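Local structure of iron-regulated outer membrane protein (Neisseria meningitidis, 4B7O) at residues K151-A156 with A537-I542; K588-E593 with H611-F616; F488-Q493 with F500-N505. The protein transports iron across the outer membrane as a TonB-dependent transporter, probably taking it up in siderophore-bound form. One frame throughout, in Å; residues are numbered along the deposited sequence.

Interaction 1 of 3, residues K151-A156 with A537-I542; sequences KGAGSA and ARNTEI
Ala153 and Asn539 meet methyl to methylene, with Ala153 CB only 3.2 Å from Asn539 CB, a tight fit between a loop of the plug and strand 535-547 of the barrel wall. Beyond CB, the carboxamide of Asn539 turns one face to the plug backbone: Ala153 N lies over it, 3.5 Å from Asn539 CG, while Asn539 OD1 approaches Gly152 CA at 3.8 Å. The loop can settle here because Gly152 adopts a positive phi (59°) and brings no side chain to the interface.

The next shell fixes the amide. With CG trans to the main-chain nitrogen (chi1 -170°), Asn539 sends ND2 along its own strand to Glu541 OE2, 2.7 Å away, in the amide plane and onto the anti lone pair of that oxygen. Glu541 is held in turn by salt bridges to Lys66 through OE2 and Arg110 through OE1, and Lys66 NZ also bonds the carbonyl oxygens of Lys151 and Ala153.

No hydrogen bond runs directly between 151-156 and 537-542. Packing joins them, and polar links through Glu541 and Lys66 bridge the plug-barrel seam, so the buried carboxylate is probably stabilised by Lys66 and Arg110.

Interaction 2 of 3, residues K588-E593 with H611-F616; sequences KNHGYE and HSKPRF
Lys588 and Arg615 open a ladder between two neighbouring strands of the transmembrane beta-barrel, the antiparallel hairpin 578-600 and 603-618, whose second strand is interrupted at Lys613 and Pro614.

Backbone hydrogen bonds secure both ends. Lys588 and Arg615 exchange two, with Arg615 N to Lys588 O at 2.9 Å; Tyr592 and His611 form another pair, with Tyr592 N to His611 O at 3.0 Å. Between them the ladder falters, since Lys613 departs from strand geometry (psi 67°) and Pro614 has no N-H to give. Lys613 N makes only a weak bond to His590 O and is better served by a side chain, Asn589 OD1, at 3.1 Å. That oxygen also lies against the Pro614 ring. The other end of the Asn589 amide, ND2, bonds Arg110 O of the plug, so one side chain patches the broken ladder and ties it to the barrel contents. Met112 of the plug also touches Asn589 and Pro614.

Among the aromatic contacts, Tyr592 receives a CH-pi interaction over one face of its ring, off-centre, with His611 CB 4.2 Å from the centroid. The His611 imidazole, for its part, turns an edge to the tyrosine hydroxyl.

Van der Waals packing links His590 and Lys613, which run side by side in the same direction. The bent lysine chain starts with CB over one face of the imidazole, near its rim, and continues until Lys613 CD rests 3.4 Å from His590 NE2.

Interaction 3 of 3, residues F488-Q493 with F500-N505; sequences FGVIWQ and FSSSHN
Phe488 and His504 are one pair of a regular antiparallel ladder in the hairpin of barrel strands 478-493 and 498-509, whose short segments run 178° apart. From CB, the Phe488 chain sets CG between the backbone N and carbonyl carbon (chi1 75°), which swings the ring across to the partner strand. The first ring atom to arrive is CD1, 3.7 Å from His504 O. CE1, one step farther out, makes the closest approach, 3.6 Å from His504 CB, and also lies near His504 CD2. The two side chains meet at a slant, in carbon-to-carbon packing rather than a ring stack.

Beneath this contact, three pairs, Phe488 with His504, Val490 with Ser502 and Trp492 with Phe500, each exchange two backbone bonds, of which Trp492 N to Phe500 O is the shortest at 2.8 Å and almost straight (177°). Gly489 lets the strands come close between two of these pairs: its CA lies 3.8 Å from Ser503 CA. On the face of Phe488, Val490 CG2 touches Ser502 OG at 3.7 Å, and Trp492 CD1 packs on Phe500 CD2, whose ring lies nearly parallel to that of Trp498 where the two meet.

On the plug side, Ile491 CG1 meets Ser501 CB; Ile491 touches Arg62, both Ser501 and Ser503 touch Gln63, and Ser503 also reaches Lys66. The division is mixed: the Phe488 face, though it includes Ser502 and His504, is rich in aromatic and aliphatic groups, consistent with a lipid-facing wall, whereas Gly489, Ile491, Ser501 and Ser503 give the plug a surface of small and aliphatic groups.

Along the chain the plug loop 151-156 comes first, then both strands of interaction 3, then 537-542 and finally the hairpin of interaction 2. Interaction 1 sits between the others in space, its centre 10 Å from that of interaction 3 and 13 Å from that of interaction 2, whereas interactions 2 and 3 lie 20 Å apart and do not touch. Strand 535-547 adjoins strand 498-509, with Asn539 N bonding Asn505 O; strand 551-567 separates it from 578-600. The plug loop reaches both sides: Ala153 O accepts Asn505 ND2, and Lys151 NZ bridges Glu593. Separate hairpins of one wall thus share a single plug segment.

Interaction 1 of 3, residues K151-A156 with A537-I542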
ATOM      1  N   LYS A 151       0.695  11.068   3.352  1.00 45.76           N
ATOM      2  CA  LYS A 151      -0.059  11.406   2.172  1.00 41.42           C
ATOM      3  C   LYS A 151       0.637  12.505   1.435  1.00 45.38           C
ATOM      4  O   LYS A 151       1.463  13.246   2.022  1.00 48.17           O
ATOM      5  CB  LYS A 151      -1.453  11.809   2.551  1.00 38.43           C
ATOM      6  CG  LYS A 151      -1.937  11.026   3.762  1.00 42.76           C
ATOM      7  CD  LYS A 151      -3.350  11.424   4.173  1.00 40.81           C
ATOM      8  CE  LYS A 151      -3.847  10.485   5.264  1.00 39.73           C
ATOM      9  NZ  LYS A 151      -4.947  11.049   6.065  1.00 38.57           N
ATOM     10  N   GLY A 152       0.299  12.632   0.149  1.00 47.78           N
ATOM     11  CA  GLY A 152       0.953  13.601  -0.727  1.00 43.27           C
ATOM     12  C   GLY A 152       2.451  13.387  -0.842  1.00 42.68           C
ATOM     13  O   GLY A 152       2.982  12.338  -0.539  1.00 40.37           O
ATOM     14  N   ALA A 153       3.139  14.426  -1.275  1.00 45.46           N
ATOM     15  CA  ALA A 153       4.535  14.371  -1.566  1.00 38.16           C
ATOM     16  C   ALA A 153       5.311  14.529  -0.260  1.00 42.59           C
ATOM     17  O   ALA A 153       4.957  15.367   0.564  1.00 48.10           O
ATOM     18  CB  ALA A 153       4.842  15.485  -2.576  1.00 41.59           C
ATOM     19  N   GLY A 154       6.349  13.718  -0.039  1.00 43.20           N
ATOM     20  CA  GLY A 154       7.111  13.785   1.233  1.00 38.09           C
ATOM     21  C   GLY A 154       8.239  14.823   1.186  1.00 40.23           C
ATOM     22  O   GLY A 154       8.515  15.467   0.148  1.00 39.32           O
ATOM     23  N   SER A 155       8.901  15.020   2.314  1.00 41.25           N
ATOM     24  CA  SER A 155      10.006  15.967   2.353  1.00 45.08           C
ATOM     25  C   SER A 155      11.215  15.238   1.778  1.00 45.14           C
ATOM     26  O   SER A 155      11.090  14.115   1.293  1.00 49.26           O
ATOM     27  CB  SER A 155      10.239  16.473   3.778  1.00 45.25           C
ATOM     28  OG  SER A 155      10.527  15.402   4.657  1.00 51.22           O
ATOM     29  N   ALA A 156      12.375  15.866   1.836  1.00 45.60           N
ATOM     30  CA  ALA A 156      13.569  15.342   1.203  1.00 42.22           C
ATOM     31  C   ALA A 156      13.961  13.974   1.726  1.00 39.93           C
ATOM     32  O   ALA A 156      14.366  13.127   0.960  1.00 42.25           O
ATOM     33  CB  ALA A 156      14.738  16.318   1.362  1.00 40.02           C
ATOM     34  N   ALA A 537       5.982  15.771  -8.857  1.00 34.99           N
ATOM     35  CA  ALA A 537       4.833  16.237  -8.095  1.00 34.98           C
ATOM     36  C   ALA A 537       5.241  17.512  -7.367  1.00 35.98           C
ATOM     37  O   ALA A 537       6.382  17.617  -6.855  1.00 32.87           O
ATOM     38  CB  ALA A 537       4.406  15.180  -7.072  1.00 29.55           C
ATOM     39  N   ARG A 538       4.313  18.459  -7.318  1.00 34.12           N
ATOM     40  CA  ARG A 538       4.440  19.554  -6.360  1.00 38.40           C
ATOM     41  C   ARG A 538       3.249  19.498  -5.417  1.00 32.66           C
ATOM     42  O   ARG A 538       2.141  19.634  -5.865  1.00 29.93           O
ATOM     43  CB  ARG A 538       4.491  20.904  -7.086  1.00 39.93           C
ATOM     44  CG  ARG A 538       4.956  22.052  -6.199  1.00 42.57           C
ATOM     45  CD  ARG A 538       4.897  23.404  -6.928  1.00 46.74           C
ATOM     46  NE  ARG A 538       3.601  23.745  -7.544  1.00 44.75           N
ATOM     47  CZ  ARG A 538       3.245  24.998  -7.872  1.00 52.32           C
ATOM     48  NH1 ARG A 538       4.065  26.015  -7.603  1.00 48.57           N
ATOM     49  NH2 ARG A 538       2.071  25.264  -8.460  1.00 47.69           N
ATOM     50  N   ASN A 539       3.490  19.278  -4.132  1.00 31.41           N
ATOM     51  CA  ASN A 539       2.416  19.121  -3.178  1.00 33.26           C
ATOM     52  C   ASN A 539       2.403  20.257  -2.157  1.00 33.94           C
ATOM     53  O   ASN A 539       3.341  20.455  -1.422  1.00 33.22           O
ATOM     54  CB  ASN A 539       2.523  17.742  -2.468  1.00 36.09           C
ATOM     55  CG  ASN A 539       1.300  17.391  -1.634  1.00 42.64           C
ATOM     56  OD1 ASN A 539       0.258  17.081  -2.161  1.00 50.42           O
ATOM     57  ND2 ASN A 539       1.436  17.429  -0.308  1.00 52.31           N
ATOM     58  N   THR A 540       1.301  20.987  -2.081  1.00 37.85           N
ATOM     59  CA  THR A 540       1.195  21.968  -1.022  1.00 36.92           C
ATOM     60  C   THR A 540       0.018  21.731  -0.132  1.00 35.24           C
ATOM     61  O   THR A 540      -1.086  21.462  -0.592  1.00 36.82           O
ATOM     62  CB  THR A 540       1.326  23.408  -1.548  1.00 40.60           C
ATOM     63  OG1 THR A 540       0.419  24.281  -0.858  1.00 44.62           O
ATOM     64  CG2 THR A 540       1.086  23.469  -2.962  1.00 35.01           C
ATOM     65  N   GLU A 541       0.256  21.744   1.159  1.00 36.32           N
ATOM     66  CA  GLU A 541      -0.875  21.602   2.089  1.00 41.12           C
ATOM     67  C   GLU A 541      -0.909  22.398   3.379  1.00 36.49           C
ATOM     68  O   GLU A 541       0.132  22.704   3.938  1.00 36.44           O
ATOM     69  CB  GLU A 541      -1.188  20.136   2.413  1.00 48.71           C
ATOM     70  CG  GLU A 541      -0.071  19.173   2.724  1.00 49.51           C
ATOM     71  CD  GLU A 541      -0.623  17.722   2.668  1.00 53.84           C
ATOM     72  OE1 GLU A 541      -1.528  17.356   3.484  1.00 51.26           O
ATOM     73  OE2 GLU A 541      -0.149  16.947   1.804  1.00 53.32           O
ATOM     74  N   ILE A 542      -2.103  22.693   3.878  1.00 33.06           N
ATOM     75  CA  ILE A 542      -2.174  23.298   5.205  1.00 31.13           C
ATOM     76  C   ILE A 542      -2.819  22.310   6.171  1.00 32.17           C
ATOM     77  O   ILE A 542      -3.590  21.459   5.752  1.00 29.95           O
ATOM     78  CB  ILE A 542      -2.860  24.666   5.133  1.00 31.13           C
ATOM     79  CG1 ILE A 542      -4.152  24.547   4.351  1.00 29.05           C
ATOM     80  CG2 ILE A 542      -1.979  25.672   4.322  1.00 30.11           C
ATOM     81  CD1 ILE A 542      -4.984  25.786   4.541  1.00 26.70           C
TER

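Interaction 2 of 3, residues K588-E593 with H611-F616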
ATOM      1  N   LYS A 588      -3.718  16.701 -11.591  1.00 39.21           N
ATOM      2  CA  LYS A 588      -4.093  17.578 -10.467  1.00 41.29           C
ATOM      3  C   LYS A 588      -4.989  16.900  -9.467  1.00 39.62           C
ATOM      4  O   LYS A 588      -5.867  16.109  -9.820  1.00 40.15           O
ATOM      5  CB  LYS A 588      -4.723  18.864 -10.962  1.00 41.07           C
ATOM      6  CG  LYS A 588      -3.626  19.867 -11.317  1.00 43.13           C
ATOM      7  CD  LYS A 588      -4.159  21.060 -12.048  1.00 40.89           C
ATOM      8  CE  LYS A 588      -3.006  21.886 -12.582  1.00 50.98           C
ATOM      9  NZ  LYS A 588      -2.280  22.497 -11.436  1.00 55.26           N
ATOM     10  N   ASN A 589      -4.739  17.184  -8.201  1.00 40.44           N
ATOM     11  CA  ASN A 589      -5.600  16.694  -7.146  1.00 35.32           C
ATOM     12  C   ASN A 589      -5.739  17.688  -6.001  1.00 38.17           C
ATOM     13  O   ASN A 589      -4.759  18.316  -5.617  1.00 38.71           O
ATOM     14  CB  ASN A 589      -5.020  15.414  -6.607  1.00 34.12           C
ATOM     15  CG  ASN A 589      -6.021  14.617  -5.784  1.00 34.15           C
ATOM     16  OD1 ASN A 589      -7.235  14.809  -5.898  1.00 34.06           O
ATOM     17  ND2 ASN A 589      -5.513  13.721  -4.948  1.00 28.59           N
ATOM     18  N   HIS A 590      -6.918  17.802  -5.413  1.00 35.41           N
ATOM     19  CA  HIS A 590      -7.055  18.640  -4.226  1.00 34.65           C
ATOM     20  C   HIS A 590      -8.127  18.144  -3.341  1.00 32.30           C
ATOM     21  O   HIS A 590      -8.906  17.297  -3.718  1.00 37.73           O
ATOM     22  CB  HIS A 590      -7.328  20.061  -4.634  1.00 33.14           C
ATOM     23  CG  HIS A 590      -8.653  20.277  -5.339  1.00 34.57           C
ATOM     24  ND1 HIS A 590      -9.802  20.538  -4.665  1.00 37.07           N
ATOM     25  CD2 HIS A 590      -8.953  20.442  -6.703  1.00 35.75           C
ATOM     26  CE1 HIS A 590     -10.806  20.796  -5.549  1.00 36.58           C
ATOM     27  NE2 HIS A 590     -10.284  20.721  -6.797  1.00 39.71           N
ATOM     28  N   GLY A 591      -8.213  18.645  -2.140  1.00 30.42           N
ATOM     29  CA  GLY A 591      -9.220  18.059  -1.241  1.00 30.48           C
ATOM     30  C   GLY A 591      -8.910  18.264   0.194  1.00 28.90           C
ATOM     31  O   GLY A 591      -7.991  19.041   0.536  1.00 27.99           O
ATOM     32  N   TYR A 592      -9.664  17.584   1.060  1.00 30.51           N
ATOM     33  CA  TYR A 592      -9.487  17.821   2.480  1.00 30.07           C
ATOM     34  C   TYR A 592      -9.861  16.602   3.261  1.00 36.50           C
ATOM     35  O   TYR A 592     -10.517  15.685   2.724  1.00 33.99           O
ATOM     36  CB  TYR A 592     -10.404  19.005   2.920  1.00 31.31           C
ATOM     37  CG  TYR A 592     -11.857  18.720   2.671  1.00 29.22           C
ATOM     38  CD1 TYR A 592     -12.586  17.927   3.576  1.00 30.02           C
ATOM     39  CD2 TYR A 592     -12.492  19.166   1.520  1.00 30.24           C
ATOM     40  CE1 TYR A 592     -13.913  17.612   3.375  1.00 27.16           C
ATOM     41  CE2 TYR A 592     -13.856  18.885   1.315  1.00 29.81           C
ATOM     42  CZ  TYR A 592     -14.529  18.090   2.247  1.00 31.56           C
ATOM     43  OH  TYR A 592     -15.830  17.778   2.047  1.00 35.38           O
ATOM     44  N   GLU A 593      -9.489  16.628   4.538  1.00 34.84           N
ATOM     45  CA  GLU A 593      -9.897  15.617   5.484  1.00 41.82           C
ATOM     46  C   GLU A 593      -9.960  16.252   6.896  1.00 38.78           C
ATOM     47  O   GLU A 593      -9.170  17.124   7.215  1.00 35.28           O
ATOM     48  CB  GLU A 593      -8.926  14.442   5.473  1.00 41.78           C
ATOM     49  CG  GLU A 593      -7.504  14.879   5.313  1.00 56.59           C
ATOM     50  CD  GLU A 593      -6.660  14.009   4.373  1.00 68.08           C
ATOM     51  OE1 GLU A 593      -6.973  13.825   3.159  1.00 64.44           O
ATOM     52  OE2 GLU A 593      -5.615  13.550   4.860  1.00 78.37           O
ATOM     53  N   HIS A 611     -12.462  13.783   1.148  1.00 32.11           N
ATOM     54  CA  HIS A 611     -13.023  14.058  -0.150  1.00 34.08           C
ATOM     55  C   HIS A 611     -11.868  14.596  -0.934  1.00 38.51           C
ATOM     56  O   HIS A 611     -11.137  15.473  -0.454  1.00 42.84           O
ATOM     57  CB  HIS A 611     -14.167  15.113  -0.062  1.00 35.04           C
ATOM     58  CG  HIS A 611     -15.124  15.099  -1.243  1.00 39.00           C
ATOM     59  ND1 HIS A 611     -15.093  14.132  -2.213  1.00 36.52           N
ATOM     60  CD2 HIS A 611     -16.192  15.942  -1.568  1.00 40.63           C
ATOM     61  CE1 HIS A 611     -16.056  14.367  -3.118  1.00 35.78           C
ATOM     62  NE2 HIS A 611     -16.739  15.469  -2.733  1.00 37.91           N
ATOM     63  N   SER A 612     -11.692  14.067  -2.136  1.00 34.00           N
ATOM     64  CA  SER A 612     -10.601  14.423  -2.979  1.00 34.48           C
ATOM     65  C   SER A 612     -11.099  14.456  -4.432  1.00 35.47           C
ATOM     66  O   SER A 612     -12.243  14.098  -4.694  1.00 33.60           O
ATOM     67  CB  SER A 612      -9.424  13.470  -2.747  1.00 34.52           C
ATOM     68  OG  SER A 612      -9.688  12.165  -3.217  1.00 40.25           O
ATOM     69  N   LYS A 613     -10.291  14.983  -5.354  1.00 36.00           N
ATOM     70  CA  LYS A 613     -10.724  15.196  -6.742  1.00 39.53           C
ATOM     71  C   LYS A 613      -9.612  14.932  -7.765  1.00 40.24           C
ATOM     72  O   LYS A 613      -9.172  15.845  -8.401  1.00 43.68           O
ATOM     73  CB  LYS A 613     -11.221  16.615  -6.888  1.00 39.26           C
ATOM     74  CG  LYS A 613     -12.162  16.846  -8.026  1.00 43.47           C
ATOM     75  CD  LYS A 613     -12.083  18.316  -8.395  1.00 52.10           C
ATOM     76  CE  LYS A 613     -13.447  18.900  -8.748  1.00 54.76           C
ATOM     77  NZ  LYS A 613     -13.649  18.710 -10.202  1.00 56.02           N
ATOM     78  N   PRO A 614      -9.167  13.665  -7.916  1.00 37.28           N
ATOM     79  CA  PRO A 614      -8.032  13.336  -8.751  1.00 41.50           C
ATOM     80  C   PRO A 614      -8.403  13.397 -10.208  1.00 41.81           C
ATOM     81  O   PRO A 614      -9.389  12.821 -10.605  1.00 40.30           O
ATOM     82  CB  PRO A 614      -7.692  11.921  -8.349  1.00 39.35           C
ATOM     83  CG  PRO A 614      -8.984  11.358  -7.898  1.00 44.93           C
ATOM     84  CD  PRO A 614      -9.731  12.486  -7.269  1.00 36.92           C
ATOM     85  N   ARG A 615      -7.660  14.191 -10.965  1.00 47.58           N
ATOM     86  CA  ARG A 615      -8.020  14.515 -12.344  1.00 43.57           C
ATOM     87  C   ARG A 615      -6.793  14.351 -13.208  1.00 44.46           C
ATOM     88  O   ARG A 615      -5.739  14.881 -12.873  1.00 45.72           O
ATOM     89  CB  ARG A 615      -8.572  15.926 -12.429  1.00 39.11           C
ATOM     90  CG  ARG A 615     -10.017  15.960 -12.026  1.00 37.48           C
ATOM     91  CD  ARG A 615     -10.816  14.784 -12.582  1.00 35.50           C
ATOM     92  NE  ARG A 615     -12.224  14.950 -12.221  1.00 41.64           N
ATOM     93  CZ  ARG A 615     -12.780  14.539 -11.070  1.00 38.60           C
ATOM     94  NH1 ARG A 615     -12.062  13.895 -10.177  1.00 35.04           N
ATOM     95  NH2 ARG A 615     -14.060  14.774 -10.812  1.00 36.44           N
ATOM     96  N   PHE A 616      -6.911  13.556 -14.273  1.00 47.90           N
ATOM     97  CA  PHE A 616      -5.757  13.212 -15.145  1.00 45.52           C
ATOM     98  C   PHE A 616      -5.935  13.909 -16.491  1.00 43.71           C
ATOM     99  O   PHE A 616      -6.954  13.679 -17.150  1.00 46.22           O
ATOM    100  CB  PHE A 616      -5.691  11.699 -15.322  1.00 38.16           C
ATOM    101  CG  PHE A 616      -5.134  10.969 -14.134  1.00 37.34           C
ATOM    102  CD1 PHE A 616      -5.767  11.024 -12.886  1.00 34.76           C
ATOM    103  CD2 PHE A 616      -3.992  10.176 -14.271  1.00 38.42           C
ATOM    104  CE1 PHE A 616      -5.248  10.359 -11.785  1.00 35.79           C
ATOM    105  CE2 PHE A 616      -3.451   9.494 -13.172  1.00 38.94           C
ATOM    106  CZ  PHE A 616      -4.086   9.588 -11.927  1.00 40.26           C
TER

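Interaction 3 of 3, residues F488-Q493 with F500-N505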
ATOM      1  N   PHE A 488      10.049  22.387   1.597  1.00 35.55           N
ATOM      2  CA  PHE A 488      10.033  23.018   2.937  1.00 35.98           C
ATOM      3  C   PHE A 488       8.674  22.955   3.596  1.00 31.56           C
ATOM      4  O   PHE A 488       7.655  22.857   2.944  1.00 33.58           O
ATOM      5  CB  PHE A 488      10.652  24.481   2.892  1.00 39.87           C
ATOM      6  CG  PHE A 488       9.741  25.556   2.272  1.00 39.54           C
ATOM      7  CD1 PHE A 488       9.090  25.359   1.074  1.00 43.42           C
ATOM      8  CD2 PHE A 488       9.556  26.784   2.921  1.00 43.79           C
ATOM      9  CE1 PHE A 488       8.246  26.335   0.534  1.00 45.48           C
ATOM     10  CE2 PHE A 488       8.725  27.771   2.404  1.00 41.18           C
ATOM     11  CZ  PHE A 488       8.077  27.554   1.198  1.00 45.62           C
ATOM     12  N   GLY A 489       8.657  22.974   4.900  1.00 31.98           N
ATOM     13  CA  GLY A 489       7.414  23.031   5.624  1.00 30.25           C
ATOM     14  C   GLY A 489       7.631  23.663   6.981  1.00 34.67           C
ATOM     15  O   GLY A 489       8.771  23.800   7.448  1.00 35.52           O
ATOM     16  N   VAL A 490       6.553  24.110   7.613  1.00 33.56           N
ATOM     17  CA  VAL A 490       6.700  24.645   8.959  1.00 33.34           C
ATOM     18  C   VAL A 490       5.738  23.968   9.908  1.00 31.08           C
ATOM     19  O   VAL A 490       4.663  23.592   9.514  1.00 33.40           O
ATOM     20  CB  VAL A 490       6.567  26.180   9.000  1.00 35.43           C
ATOM     21  CG1 VAL A 490       7.434  26.838   7.925  1.00 30.20           C
ATOM     22  CG2 VAL A 490       5.104  26.613   8.802  1.00 38.95           C
ATOM     23  N   ILE A 491       6.112  23.794  11.157  1.00 33.24           N
ATOM     24  CA  ILE A 491       5.111  23.497  12.142  1.00 33.67           C
ATOM     25  C   ILE A 491       5.131  24.579  13.172  1.00 32.09           C
ATOM     26  O   ILE A 491       6.178  24.888  13.669  1.00 35.77           O
ATOM     27  CB  ILE A 491       5.327  22.125  12.769  1.00 35.86           C
ATOM     28  CG1 ILE A 491       4.964  21.070  11.736  1.00 36.81           C
ATOM     29  CG2 ILE A 491       4.463  21.940  14.013  1.00 30.13           C
ATOM     30  CD1 ILE A 491       5.918  19.877  11.738  1.00 34.13           C
ATOM     31  N   TRP A 492       3.963  25.150  13.469  1.00 37.51           N
ATOM     32  CA  TRP A 492       3.799  26.250  14.434  1.00 36.47           C
ATOM     33  C   TRP A 492       3.009  25.761  15.589  1.00 34.84           C
ATOM     34  O   TRP A 492       1.828  25.445  15.469  1.00 36.58           O
ATOM     35  CB  TRP A 492       3.081  27.440  13.758  1.00 34.39           C
ATOM     36  CG  TRP A 492       2.686  28.601  14.653  1.00 36.50           C
ATOM     37  CD1 TRP A 492       1.511  29.342  14.596  1.00 38.40           C
ATOM     38  CD2 TRP A 492       3.443  29.203  15.780  1.00 35.61           C
ATOM     39  NE1 TRP A 492       1.497  30.330  15.541  1.00 33.75           N
ATOM     40  CE2 TRP A 492       2.628  30.311  16.276  1.00 36.29           C
ATOM     41  CE3 TRP A 492       4.680  28.984  16.351  1.00 33.98           C
ATOM     42  CZ2 TRP A 492       3.049  31.133  17.336  1.00 37.20           C
ATOM     43  CZ3 TRP A 492       5.095  29.814  17.406  1.00 37.65           C
ATOM     44  CH2 TRP A 492       4.296  30.884  17.881  1.00 34.52           C
ATOM     45  N   GLN A 493       3.648  25.671  16.738  1.00 35.73           N
ATOM     46  CA  GLN A 493       2.913  25.317  17.928  1.00 36.10           C
ATOM     47  C   GLN A 493       2.817  26.459  18.974  1.00 36.14           C
ATOM     48  O   GLN A 493       3.659  26.581  19.843  1.00 38.51           O
ATOM     49  CB  GLN A 493       3.562  24.073  18.508  1.00 38.30           C
ATOM     50  CG  GLN A 493       2.785  23.577  19.688  1.00 44.10           C
ATOM     51  CD  GLN A 493       2.706  22.063  19.778  1.00 56.44           C
ATOM     52  OE1 GLN A 493       3.546  21.291  19.195  1.00 54.62           O
ATOM     53  NE2 GLN A 493       1.694  21.612  20.535  1.00 48.33           N
ATOM     54  N   PHE A 500      -0.252  24.119  14.026  1.00 33.82           N
ATOM     55  CA  PHE A 500      -0.639  24.482  12.678  1.00 32.17           C
ATOM     56  C   PHE A 500       0.468  24.153  11.739  1.00 30.33           C
ATOM     57  O   PHE A 500       1.618  24.258  12.121  1.00 34.71           O
ATOM     58  CB  PHE A 500      -0.976  25.962  12.641  1.00 35.72           C
ATOM     59  CG  PHE A 500      -2.166  26.339  13.540  1.00 36.33           C
ATOM     60  CD1 PHE A 500      -3.475  26.289  13.055  1.00 37.00           C
ATOM     61  CD2 PHE A 500      -1.971  26.725  14.855  1.00 31.87           C
ATOM     62  CE1 PHE A 500      -4.559  26.635  13.867  1.00 34.90           C
ATOM     63  CE2 PHE A 500      -3.044  27.044  15.690  1.00 31.99           C
ATOM     64  CZ  PHE A 500      -4.330  27.021  15.197  1.00 34.82           C
ATOM     65  N   SER A 501       0.159  23.725  10.526  1.00 28.95           N
ATOM     66  CA  SER A 501       1.240  23.236   9.634  1.00 31.69           C
ATOM     67  C   SER A 501       1.093  23.563   8.175  1.00 29.38           C
ATOM     68  O   SER A 501       0.008  23.797   7.714  1.00 31.63           O
ATOM     69  CB  SER A 501       1.446  21.743   9.760  1.00 36.91           C
ATOM     70  OG  SER A 501       0.303  21.019   9.308  1.00 42.57           O
ATOM     71  N   SER A 502       2.193  23.599   7.445  1.00 28.54           N
ATOM     72  CA  SER A 502       2.081  23.663   6.010  1.00 28.62           C
ATOM     73  C   SER A 502       3.315  23.100   5.390  1.00 27.40           C
ATOM     74  O   SER A 502       4.298  22.960   6.045  1.00 29.66           O
ATOM     75  CB  SER A 502       1.802  25.078   5.511  1.00 28.34           C
ATOM     76  OG  SER A 502       2.690  25.976   6.123  1.00 36.96           O
ATOM     77  N   SER A 503       3.235  22.743   4.132  1.00 28.03           N
ATOM     78  CA  SER A 503       4.367  22.222   3.425  1.00 32.39           C
ATOM     79  C   SER A 503       4.189  22.501   1.971  1.00 31.40           C
ATOM     80  O   SER A 503       3.079  22.618   1.485  1.00 31.52           O
ATOM     81  CB  SER A 503       4.563  20.703   3.654  1.00 35.11           C
ATOM     82  OG  SER A 503       3.385  20.092   4.150  1.00 42.07           O
ATOM     83  N   HIS A 504       5.307  22.618   1.291  1.00 34.13           N
ATOM     84  CA  HIS A 504       5.338  22.738  -0.161  1.00 37.33           C
ATOM     85  C   HIS A 504       6.539  21.873  -0.546  1.00 41.60           C
ATOM     86  O   HIS A 504       7.694  22.250  -0.254  1.00 42.81           O
ATOM     87  CB  HIS A 504       5.573  24.194  -0.503  1.00 33.38           C
ATOM     88  CG  HIS A 504       5.407  24.536  -1.956  1.00 32.03           C
ATOM     89  ND1 HIS A 504       4.221  24.510  -2.561  1.00 38.44           N
ATOM     90  CD2 HIS A 504       6.320  24.970  -2.904  1.00 31.21           C
ATOM     91  CE1 HIS A 504       4.354  24.886  -3.841  1.00 34.64           C
ATOM     92  NE2 HIS A 504       5.637  25.165  -4.055  1.00 36.05           N
ATOM     93  N   ASN A 505       6.254  20.694  -1.118  1.00 37.25           N
ATOM     94  CA  ASN A 505       7.244  19.630  -1.436  1.00 38.21           C
ATOM     95  C   ASN A 505       7.233  19.283  -2.924  1.00 38.60           C
ATOM     96  O   ASN A 505       6.164  19.118  -3.522  1.00 43.59           O
ATOM     97  CB  ASN A 505       6.907  18.383  -0.631  1.00 34.92           C
ATOM     98  CG  ASN A 505       6.906  18.659   0.868  1.00 40.57           C
ATOM     99  OD1 ASN A 505       7.373  19.735   1.314  1.00 40.49           O
ATOM    100  ND2 ASN A 505       6.416  17.701   1.662  1.00 34.09           N
TER